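Aminotransferase (Streptomyces pactum, PDB 4ZM4) belongs to the class-III aminotransferases, pyridoxal-phosphate enzymes of the fold type I architecture, and forms a dimer whose pocket holds P3B. Local coordinates at residues L63-G68 with F422-H427; A105-L110 with A323-I328; T255-A260 with R279-G284. The protein carries 1 engineered substitution. One frame throughout, in Å; residues are numbered along the deposited sequence.

Contact 1: L63-G68 with F422-H427; sequences LNMGYG and FLSTAH. With P3B ((3E,4R,5R)-4,5-dihydroxy-3-{[(Z)-{3-hydroxy-2-methyl-5-[(phosphonooxy)methyl]pyridin-4(1H)-ylidene}methyl]imino}cyclohex-1-ene-1-carboxylic acid), chain H.
Phe-422 sets its CG beside its own backbone N (chi1 -68°) and turns the ring plane roughly perpendicular to the CA-CB-CG plane (chi2 93°), so that one ring face lies flat against the backbone of residues 67-68. The peptide carbon of Tyr-67 and the nitrogen of Gly-68 sit over the middle of that face, and Gly-68 CA makes a CH-pi contact, 3.9 Å from the Phe-422 ring centroid. Behind the ring the two loops are pinned by one backbone bond: Phe-422 N donates to Leu-63 O at 2.9 Å, almost along the C=O axis.

Met-65, its chain bent at chi2 and chi3, curls round the carbonyl of Phe-422, with CG 3.3 Å from Phe-422 O, and meets His-427 tip to tip. Its CG lies in the imidazole plane at the edge, and SD also comes in at the edge, 3.7 Å from His-427 CE1. Leu-63 CD2 crosses the same ring obliquely, 3.8 Å from His-427 NE2.

On the ligand side, Tyr-67 is sandwiched: Asn-64 ND2 lies above the centre of one ring face, and P3B CAN lies over the other face, offset toward the rim, with Tyr-67 CD1 3.2 Å from P3B OAF.

The imidazole is held from both nitrogens. ND1 pairs with Ser-424 OG at 3.0 Å, while NE2 bonds to Asp-62 O. Ser-424 OG also accepts from Ala-426 N, an ST turn within the type I turn 424-427. Since Asp-62 O can only accept, His-427 NE2 probably carries a proton; gripped at both nitrogens, the buried ring is fixed in rotation and joins the 422-427 turn to the end of strand 59-62.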
loop_
_atom_site.group_PDB
_atom_site.type_symbol
_atom_site.label_atom_id
_atom_site.label_comp_id
_atom_site.label_asym_id
_atom_site.label_seq_id
_atom_site.Cartn_x
_atom_site.Cartn_y
_atom_site.Cartn_z
ATOM N N LEU B 63 12.942 -7.770 -19.838
ATOM C CA LEU B 63 12.149 -9.007 -19.772
ATOM C C LEU B 63 11.444 -9.140 -18.415
ATOM O O LEU B 63 10.575 -9.996 -18.246
ATOM C CB LEU B 63 13.023 -10.230 -20.028
ATOM C CG LEU B 63 13.740 -10.266 -21.366
ATOM C CD1 LEU B 63 14.559 -11.523 -21.453
ATOM C CD2 LEU B 63 12.778 -10.170 -22.545
ATOM N N ASN B 64 11.814 -8.278 -17.469
ATOM C CA ASN B 64 11.229 -8.268 -16.131
ATOM C C ASN B 64 9.965 -7.395 -16.046
ATOM O O ASN B 64 9.028 -7.737 -15.360
ATOM C CB ASN B 64 12.285 -7.751 -15.155
ATOM C CG ASN B 64 11.865 -7.885 -13.712
ATOM O OD1 ASN B 64 11.654 -8.989 -13.213
ATOM N ND2 ASN B 64 11.759 -6.750 -13.017
ATOM N N MET B 65 9.984 -6.244 -16.707
ATOM C CA MET B 65 8.811 -5.383 -16.837
ATOM C C MET B 65 8.149 -4.928 -15.539
ATOM O O MET B 65 6.902 -4.802 -15.463
ATOM C CB MET B 65 7.771 -6.068 -17.748
ATOM C CG MET B 65 8.271 -6.297 -19.171
ATOM S SD MET B 65 8.750 -4.811 -20.080
ATOM C CE MET B 65 7.239 -3.849 -20.046
ATOM N N GLY B 66 8.960 -4.660 -14.520
ATOM C CA GLY B 66 8.424 -4.124 -13.274
ATOM C C GLY B 66 7.547 -5.070 -12.528
ATOM O O GLY B 66 6.641 -4.667 -11.793
ATOM N N TYR B 67 7.804 -6.337 -12.721
ATOM C CA TYR B 67 7.247 -7.397 -11.888
ATOM C C TYR B 67 5.728 -7.699 -12.058
ATOM O O TYR B 67 5.075 -8.132 -11.100
ATOM C CB TYR B 67 7.632 -7.158 -10.415
ATOM C CG TYR B 67 9.120 -7.092 -10.157
ATOM C CD1 TYR B 67 9.866 -8.237 -9.912
ATOM C CD2 TYR B 67 9.778 -5.887 -10.126
ATOM C CE1 TYR B 67 11.228 -8.172 -9.628
ATOM C CE2 TYR B 67 11.137 -5.814 -9.835
ATOM C CZ TYR B 67 11.866 -6.952 -9.597
ATOM O OH TYR B 67 13.230 -6.865 -9.344
ATOM N N GLY B 68 5.196 -7.552 -13.274
ATOM C CA GLY B 68 3.874 -8.112 -13.616
ATOM C C GLY B 68 2.726 -7.233 -14.117
ATOM O O GLY B 68 1.808 -7.748 -14.749
ATOM N N PHE B 422 8.287 -11.486 -17.323
ATOM C CA PHE B 422 6.897 -11.059 -17.538
ATOM C C PHE B 422 6.719 -10.432 -18.920
ATOM O O PHE B 422 6.811 -9.208 -19.086
ATOM C CB PHE B 422 6.507 -10.030 -16.477
ATOM C CG PHE B 422 6.430 -10.597 -15.095
ATOM C CD1 PHE B 422 7.513 -10.549 -14.256
ATOM C CD2 PHE B 422 5.255 -11.173 -14.625
ATOM C CE1 PHE B 422 7.418 -11.019 -12.964
ATOM C CE2 PHE B 422 5.183 -11.662 -13.344
ATOM C CZ PHE B 422 6.261 -11.589 -12.510
ATOM N N LEU B 423 6.437 -11.258 -19.929
ATOM C CA LEU B 423 6.317 -10.738 -21.321
ATOM C C LEU B 423 5.041 -9.897 -21.516
ATOM O O LEU B 423 4.114 -9.954 -20.710
ATOM C CB LEU B 423 6.406 -11.867 -22.346
ATOM C CG LEU B 423 7.544 -12.878 -22.153
ATOM C CD1 LEU B 423 7.536 -13.895 -23.276
ATOM C CD2 LEU B 423 8.908 -12.207 -22.079
ATOM N N SER B 424 5.029 -9.127 -22.590
ATOM C CA SER B 424 3.995 -8.145 -22.863
ATOM C C SER B 424 3.758 -8.091 -24.353
ATOM O O SER B 424 4.500 -8.698 -25.125
ATOM C CB SER B 424 4.431 -6.770 -22.391
ATOM O OG SER B 424 5.300 -6.170 -23.336
ATOM N N THR B 425 2.718 -7.379 -24.770
ATOM C CA THR B 425 2.400 -7.290 -26.204
ATOM C C THR B 425 3.447 -6.473 -26.907
ATOM O O THR B 425 3.537 -6.512 -28.140
ATOM C CB THR B 425 1.018 -6.665 -26.447
ATOM O OG1 THR B 425 0.975 -5.389 -25.826
ATOM C CG2 THR B 425 -0.080 -7.542 -25.849
ATOM N N ALA B 426 4.266 -5.747 -26.146
ATOM C CA ALA B 426 5.381 -4.988 -26.737
ATOM C C ALA B 426 6.587 -5.860 -27.055
ATOM O O ALA B 426 7.515 -5.411 -27.744
ATOM C CB ALA B 426 5.804 -3.852 -25.829
ATOM N N HIS B 427 6.593 -7.092 -26.560
ATOM C CA HIS B 427 7.638 -8.055 -26.925
ATOM C C HIS B 427 7.246 -8.755 -28.243
ATOM O O HIS B 427 6.785 -9.881 -28.245
ATOM C CB HIS B 427 7.855 -9.065 -25.827
ATOM C CG HIS B 427 8.489 -8.483 -24.602
ATOM N ND1 HIS B 427 7.761 -7.901 -23.590
ATOM C CD2 HIS B 427 9.786 -8.405 -24.222
ATOM C CE1 HIS B 427 8.582 -7.485 -22.642
ATOM N NE2 HIS B 427 9.813 -7.766 -23.008
HETATM O OAH P3B H . 2.885 -5.940 -1.564
HETATM P PBA P3B H . 2.855 -6.070 -3.144
HETATM O OAI P3B H . 4.302 -5.997 -3.530
HETATM O OAC P3B H . 2.067 -4.969 -3.834
HETATM O OAQ P3B H . 2.247 -7.615 -3.339
HETATM C CAM P3B H . 2.631 -8.732 -2.474
HETATM C CAV P3B H . 2.466 -9.879 -3.211
HETATM C CAL P3B H . 1.337 -10.641 -2.949
HETATM N NAP P3B H . 1.121 -11.781 -3.713
HETATM C CAU P3B H . 1.991 -12.144 -4.716
HETATM C CAA P3B H . 1.791 -13.286 -5.444
HETATM C CAW P3B H . 3.087 -11.435 -4.939
HETATM O OAE P3B H . 3.902 -11.847 -5.936
HETATM C CAX P3B H . 3.371 -10.260 -4.240
HETATM C CAJ P3B H . 4.575 -9.519 -4.506
HETATM N NAO P3B H . 5.560 -10.009 -5.332
HETATM C CAT P3B H . 6.761 -9.371 -5.503
HETATM C CAK P3B H . 7.226 -8.258 -4.749
HETATM C CAS P3B H . 8.484 -7.684 -4.894
HETATM C CAR P3B H . 8.878 -6.545 -4.166
HETATM O OAD P3B H . 9.959 -5.969 -4.368
HETATM O OAB P3B H . 8.229 -6.106 -3.248
HETATM C CAN P3B H . 9.278 -8.001 -5.926
HETATM C CAY P3B H . 8.836 -9.100 -6.905
HETATM O OAF P3B H . 10.063 -9.816 -7.141
HETATM C CAZ P3B H . 7.648 -10.029 -6.425
HETATM O OAG P3B H . 6.925 -10.775 -7.472
#

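Contact 2: A105-L110 with A323-I328; sequences ALIAEL and AMLGKI
Helix segments 105-110 and 323-328 run in roughly the same direction, their axes 36° apart and 10.0 Å from each other at closest approach, with Leu-106 and Leu-325 facing each other where the backbones come nearest.

Leu-325 carries the contact. Its CG lies beside the backbone N and the chain then runs out straight, CD1 anti to CA (chi2 -171°), which drives the branch between Leu-106, Ile-107 and Leu-110 of the other helix. There CD1 crosses Ile-107 obliquely, with Leu-325 CD1 3.7 Å from Ile-107 CG1. Nearer the helix surface, Leu-106 CB abuts Leu-325 CB at 4.2 Å. Leu-110 comes from one turn further on and slides past Leu-325 in the opposite sense: a chi2 of 41° leaves its CD2 extended away from CA, so that Leu-110 CD2 lies 4.1 Å from Leu-325 CB and 3.9 Å from Leu-325 O. The remaining branch of the interface, Leu-106 CD1, rests on bare backbone, 4.2 Å from Gly-326 N.

Ile-107 also leans on Val-117 and Phe-119 of strand 116-120, one of the two edge strands of the seven-stranded sheet within this chain, so the pair belongs to the layer of helices packed on the sheet of the large domain. Beyond the apolar patch, Glu-109 forms a salt bridge with Arg-329, a second tie between helices 98-110 and 315-329, and Lys-327 turns off to Asp-76 and Glu-78.

All the groups that meet here are aliphatic carbons or backbone of the helix, where N and O are expected to be taken up by helical bonds. Cohesion between the two segments therefore comes from dispersion and from the burial of leucine and isoleucine, with directional, charged bonding left to residues around the patch.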
loop_
_atom_site.group_PDB
_atom_site.type_symbol
_atom_site.label_atom_id
_atom_site.label_comp_id
_atom_site.label_asym_id
_atom_site.label_seq_id
_atom_site.Cartn_x
_atom_site.Cartn_y
_atom_site.Cartn_z
ATOM N N ALA B 105 -17.778 -3.576 -11.094
ATOM C CA ALA B 105 -18.536 -4.351 -12.120
ATOM C C ALA B 105 -17.621 -4.985 -13.147
ATOM O O ALA B 105 -17.791 -6.162 -13.507
ATOM C CB ALA B 105 -19.569 -3.476 -12.804
ATOM N N LEU B 106 -16.613 -4.244 -13.595
ATOM C CA LEU B 106 -15.582 -4.844 -14.452
ATOM C C LEU B 106 -14.889 -6.056 -13.838
ATOM O O LEU B 106 -14.677 -7.062 -14.511
ATOM C CB LEU B 106 -14.559 -3.784 -14.891
ATOM C CG LEU B 106 -15.108 -3.007 -16.094
ATOM C CD1 LEU B 106 -14.423 -1.660 -16.296
ATOM C CD2 LEU B 106 -15.002 -3.877 -17.344
ATOM N N ILE B 107 -14.460 -5.957 -12.584
ATOM C CA ILE B 107 -13.812 -7.097 -11.922
ATOM C C ILE B 107 -14.803 -8.271 -11.879
ATOM O O ILE B 107 -14.445 -9.380 -12.267
ATOM C CB ILE B 107 -13.324 -6.748 -10.487
ATOM C CG1 ILE B 107 -12.147 -5.758 -10.559
ATOM C CG2 ILE B 107 -12.891 -7.991 -9.730
ATOM C CD1 ILE B 107 -11.841 -5.094 -9.238
ATOM N N ALA B 108 -16.051 -8.008 -11.462
ATOM C CA ALA B 108 -17.054 -9.076 -11.328
ATOM C C ALA B 108 -17.342 -9.781 -12.662
ATOM O O ALA B 108 -17.476 -11.000 -12.699
ATOM C CB ALA B 108 -18.334 -8.564 -10.711
ATOM N N GLU B 109 -17.370 -9.010 -13.738
ATOM C CA GLU B 109 -17.636 -9.543 -15.077
ATOM C C GLU B 109 -16.504 -10.442 -15.505
ATOM O O GLU B 109 -16.738 -11.528 -16.009
ATOM C CB GLU B 109 -17.793 -8.399 -16.109
ATOM C CG GLU B 109 -18.430 -8.859 -17.405
ATOM C CD GLU B 109 -18.274 -7.874 -18.574
ATOM O OE1 GLU B 109 -18.233 -6.642 -18.366
ATOM O OE2 GLU B 109 -18.182 -8.341 -19.706
ATOM N N LEU B 110 -15.270 -9.982 -15.305
ATOM C CA LEU B 110 -14.106 -10.693 -15.783
ATOM C C LEU B 110 -13.662 -11.851 -14.873
ATOM O O LEU B 110 -12.999 -12.786 -15.346
ATOM C CB LEU B 110 -12.941 -9.690 -16.035
ATOM C CG LEU B 110 -12.868 -8.979 -17.403
ATOM C CD1 LEU B 110 -14.206 -8.533 -17.928
ATOM C CD2 LEU B 110 -11.943 -7.796 -17.334
ATOM N N ALA B 323 -9.927 1.777 -16.915
ATOM C CA ALA B 323 -9.257 1.875 -18.221
ATOM C C ALA B 323 -8.556 0.560 -18.604
ATOM O O ALA B 323 -8.633 0.128 -19.752
ATOM C CB ALA B 323 -8.255 3.027 -18.226
ATOM N N MET B 324 -7.911 -0.088 -17.633
ATOM C CA MET B 324 -7.096 -1.262 -17.935
ATOM C C MET B 324 -7.982 -2.441 -18.189
ATOM O O MET B 324 -7.815 -3.145 -19.187
ATOM C CB MET B 324 -6.136 -1.556 -16.791
ATOM C CG MET B 324 -5.157 -2.679 -17.058
ATOM S SD MET B 324 -4.038 -2.403 -18.453
ATOM C CE MET B 324 -2.819 -3.696 -18.147
ATOM N N LEU B 325 -8.947 -2.668 -17.305
ATOM C CA LEU B 325 -9.839 -3.813 -17.488
ATOM C C LEU B 325 -10.807 -3.563 -18.665
ATOM O O LEU B 325 -11.176 -4.508 -19.357
ATOM C CB LEU B 325 -10.584 -4.144 -16.206
ATOM C CG LEU B 325 -9.767 -4.610 -14.998
ATOM C CD1 LEU B 325 -10.652 -5.108 -13.868
ATOM C CD2 LEU B 325 -8.782 -5.695 -15.392
ATOM N N GLY B 326 -11.188 -2.304 -18.896
ATOM C CA GLY B 326 -11.944 -1.925 -20.085
ATOM C C GLY B 326 -11.213 -2.243 -21.359
ATOM O O GLY B 326 -11.764 -2.890 -22.261
ATOM N N LYS B 327 -9.942 -1.870 -21.411
ATOM C CA LYS B 327 -9.083 -2.237 -22.549
ATOM C C LYS B 327 -8.971 -3.750 -22.780
ATOM O O LYS B 327 -9.136 -4.215 -23.919
ATOM C CB LYS B 327 -7.679 -1.672 -22.380
ATOM C CG LYS B 327 -6.715 -2.071 -23.468
ATOM C CD LYS B 327 -5.487 -1.184 -23.477
ATOM C CE LYS B 327 -4.484 -1.662 -24.498
ATOM N NZ LYS B 327 -3.259 -0.818 -24.425
ATOM N N ILE B 328 -8.683 -4.502 -21.718
ATOM C CA ILE B 328 -8.557 -5.974 -21.821
ATOM C C ILE B 328 -9.868 -6.634 -22.326
ATOM O O ILE B 328 -9.864 -7.536 -23.174
ATOM C CB ILE B 328 -8.176 -6.591 -20.468
ATOM C CG1 ILE B 328 -6.729 -6.244 -20.121
ATOM C CG2 ILE B 328 -8.382 -8.110 -20.474
ATOM C CD1 ILE B 328 -6.332 -6.618 -18.702
#

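Contact 3: T255-A260 with R279-G284; sequences TGFRVA and RVMGGG. Engineered in segment 279-284: Arg-279 (natural residue Lys). With P3B ((3E,4R,5R)-4,5-dihydroxy-3-{[(Z)-{3-hydroxy-2-methyl-5-[(phosphonooxy)methyl]pyridin-4(1H)-ylidene}methyl]imino}cyclohex-1-ene-1-carboxylic acid), chain H.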
loop_
_atom_site.group_PDB
_atom_site.type_symbol
_atom_site.label_atom_id
_atom_site.label_comp_id
_atom_site.label_asym_id
_atom_site.label_seq_id
_atom_site.Cartn_x
_atom_site.Cartn_y
_atom_site.Cartn_z
ATOM N N THR B 255 -1.121 -13.895 -11.265
ATOM C CA THR B 255 -1.847 -14.653 -12.298
ATOM C C THR B 255 -3.151 -13.996 -12.823
ATOM O O THR B 255 -3.561 -14.247 -13.971
ATOM C CB THR B 255 -2.183 -16.081 -11.825
ATOM O OG1 THR B 255 -2.917 -16.011 -10.599
ATOM C CG2 THR B 255 -0.949 -16.869 -11.615
ATOM N N GLY B 256 -3.773 -13.141 -12.024
ATOM C CA GLY B 256 -5.022 -12.483 -12.451
ATOM C C GLY B 256 -4.863 -11.580 -13.659
ATOM O O GLY B 256 -3.933 -10.793 -13.740
ATOM N N PHE B 257 -5.748 -11.745 -14.623
ATOM C CA PHE B 257 -5.678 -11.047 -15.916
ATOM C C PHE B 257 -4.377 -11.253 -16.642
ATOM O O PHE B 257 -4.038 -10.474 -17.544
ATOM C CB PHE B 257 -5.926 -9.553 -15.773
ATOM C CG PHE B 257 -7.014 -9.211 -14.802
ATOM C CD1 PHE B 257 -8.348 -9.355 -15.145
ATOM C CD2 PHE B 257 -6.698 -8.767 -13.530
ATOM C CE1 PHE B 257 -9.332 -9.059 -14.233
ATOM C CE2 PHE B 257 -7.692 -8.450 -12.625
ATOM C CZ PHE B 257 -9.003 -8.594 -12.976
ATOM N N ARG B 258 -3.672 -12.337 -16.344
ATOM C CA ARG B 258 -2.367 -12.612 -16.976
ATOM C C ARG B 258 -2.362 -13.978 -17.688
ATOM O O ARG B 258 -2.062 -14.053 -18.882
ATOM C CB ARG B 258 -1.286 -12.530 -15.888
ATOM C CG ARG B 258 0.031 -13.219 -16.161
ATOM C CD ARG B 258 0.865 -12.522 -17.201
ATOM N NE ARG B 258 1.346 -11.198 -16.785
ATOM C CZ ARG B 258 2.144 -10.435 -17.534
ATOM N NH1 ARG B 258 2.606 -10.882 -18.707
ATOM N NH2 ARG B 258 2.513 -9.229 -17.115
ATOM N N VAL B 259 -2.657 -15.041 -16.939
ATOM C CA VAL B 259 -2.640 -16.414 -17.492
ATOM C C VAL B 259 -3.915 -16.708 -18.278
ATOM O O VAL B 259 -3.947 -17.639 -19.063
ATOM C CB VAL B 259 -2.436 -17.506 -16.417
ATOM C CG1 VAL B 259 -1.117 -17.294 -15.710
ATOM C CG2 VAL B 259 -3.569 -17.489 -15.403
ATOM N N ALA B 260 -4.909 -15.851 -18.101
ATOM C CA ALA B 260 -6.184 -15.874 -18.826
ATOM C C ALA B 260 -6.918 -14.614 -18.403
ATOM O O ALA B 260 -6.501 -13.919 -17.470
ATOM C CB ALA B 260 -6.993 -17.092 -18.442
ATOM N N ARG B 279 -1.579 -5.640 -9.762
ATOM C CA ARG B 279 -0.669 -5.765 -10.925
ATOM C C ARG B 279 -1.303 -5.408 -12.253
ATOM O O ARG B 279 -1.372 -4.237 -12.578
ATOM C CB ARG B 279 -0.033 -7.149 -11.000
ATOM C CG ARG B 279 0.705 -7.537 -9.756
ATOM C CD ARG B 279 2.060 -6.892 -9.612
ATOM N NE ARG B 279 2.388 -6.930 -8.196
ATOM C CZ ARG B 279 3.254 -7.745 -7.597
ATOM N NH1 ARG B 279 3.984 -8.651 -8.257
ATOM N NH2 ARG B 279 3.389 -7.623 -6.283
ATOM N N VAL B 280 -1.737 -6.403 -13.029
ATOM C CA VAL B 280 -2.294 -6.148 -14.352
ATOM C C VAL B 280 -3.551 -5.291 -14.179
ATOM O O VAL B 280 -3.850 -4.419 -15.009
ATOM C CB VAL B 280 -2.627 -7.453 -15.122
ATOM C CG1 VAL B 280 -3.378 -7.148 -16.407
ATOM C CG2 VAL B 280 -1.359 -8.219 -15.432
ATOM N N MET B 281 -4.269 -5.522 -13.085
ATOM C CA MET B 281 -5.543 -4.834 -12.826
ATOM C C MET B 281 -5.422 -3.328 -12.945
ATOM O O MET B 281 -6.256 -2.712 -13.544
ATOM C CB MET B 281 -6.069 -5.202 -11.424
ATOM C CG MET B 281 -7.519 -4.799 -11.174
ATOM S SD MET B 281 -8.039 -5.376 -9.554
ATOM C CE MET B 281 -7.209 -4.163 -8.501
ATOM N N GLY B 282 -4.383 -2.750 -12.355
ATOM C CA GLY B 282 -4.177 -1.324 -12.370
ATOM C C GLY B 282 -3.104 -0.824 -13.317
ATOM O O GLY B 282 -2.766 0.352 -13.276
ATOM N N GLY B 283 -2.552 -1.698 -14.159
ATOM C CA GLY B 283 -1.540 -1.328 -15.155
ATOM C C GLY B 283 -0.300 -0.631 -14.634
ATOM O O GLY B 283 0.313 0.197 -15.331
ATOM N N GLY B 284 0.083 -0.963 -13.415
ATOM C CA GLY B 284 1.217 -0.298 -12.757
ATOM C C GLY B 284 0.878 0.767 -11.739
ATOM O O GLY B 284 1.766 1.210 -11.027
HETATM O OAH P3B H . 2.885 -5.940 -1.564
HETATM P PBA P3B H . 2.855 -6.070 -3.144
HETATM O OAI P3B H . 4.302 -5.997 -3.530
HETATM O OAC P3B H . 2.067 -4.969 -3.834
HETATM O OAQ P3B H . 2.247 -7.615 -3.339
HETATM C CAM P3B H . 2.631 -8.732 -2.474
HETATM C CAV P3B H . 2.466 -9.879 -3.211
HETATM C CAL P3B H . 1.337 -10.641 -2.949
HETATM N NAP P3B H . 1.121 -11.781 -3.713
HETATM C CAU P3B H . 1.991 -12.144 -4.716
HETATM C CAA P3B H . 1.791 -13.286 -5.444
HETATM C CAW P3B H . 3.087 -11.435 -4.939
HETATM O OAE P3B H . 3.902 -11.847 -5.936
HETATM C CAX P3B H . 3.371 -10.260 -4.240
HETATM C CAJ P3B H . 4.575 -9.519 -4.506
HETATM N NAO P3B H . 5.560 -10.009 -5.332
HETATM C CAT P3B H . 6.761 -9.371 -5.503
HETATM C CAK P3B H . 7.226 -8.258 -4.749
HETATM C CAS P3B H . 8.484 -7.684 -4.894
HETATM C CAR P3B H . 8.878 -6.545 -4.166
HETATM O OAD P3B H . 9.959 -5.969 -4.368
HETATM O OAB P3B H . 8.229 -6.106 -3.248
HETATM C CAN P3B H . 9.278 -8.001 -5.926
HETATM C CAY P3B H . 8.836 -9.100 -6.905
HETATM O OAF P3B H . 10.063 -9.816 -7.141
HETATM C CAZ P3B H . 7.648 -10.029 -6.425
HETATM O OAG P3B H . 6.925 -10.775 -7.472
HETATM O O HOH W 1 -2.039 -9.621 -12.251
#
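Phe-257 and Val-280 make the closest side-chain meeting. Val-280 holds CG1 anti to its backbone N (chi1 172°), placing it 3.6 Å from Phe-257 CB, while further out Phe-257 CE2 crosses Met-281 obliquely, 3.8 Å from Met-281 CB. Beside this apolar pair a water bridges the backbones: it lies 2.7 Å from Gly-256 O, to which it can donate, and accepts a weak bond from Val-280 N at 3.3 Å. The other methyl, Val-280 CG2, lies 4.2 Å from Arg-258 NE.

The two loops follow strands 247-251 and 274-277, parallel neighbours in the central sheet of the fold type I large domain, and so emerge side by side at the pocket. There Arg-279, engineered in place of the natural Lys, turns the edge of its guanidinium toward P3B; its NH1 bonds to Tyr-67 O, and its backbone N to the hydroxyl of Tyr-311 of the second subunit.

In the next shell, Thr-255 O takes bonds from both Arg-258 N and Val-259 N, fixing the tight turn that bears Phe-257. Arg-258 then folds its chain at chi2 and chi3, sending NH1 to Leu-423 O and Thr-367 OG1 and NH2 to Gly-68 O.

In the fold
Along the chain the contacts are concentric: residues 255-260 and 279-284 lie innermost, 105-110 and 323-328 enclose them, and 63-68 with 422-427 close the outermost span. In space contact 3 stands in the middle, its centre 11 Å from those of contacts 1 and 2, which are themselves 20 Å apart and do not touch. Arg-258 joins contact 3 to contact 1, whereas Phe-257 and Val-280 pack on helix 315-329 of contact 2. A continuous buried path thus runs from helix 98-110, beside the seven-stranded sheet, to the P3B pocket, which contacts 1 and 3 both line and the second subunit completes with Gly-309 and Val-310.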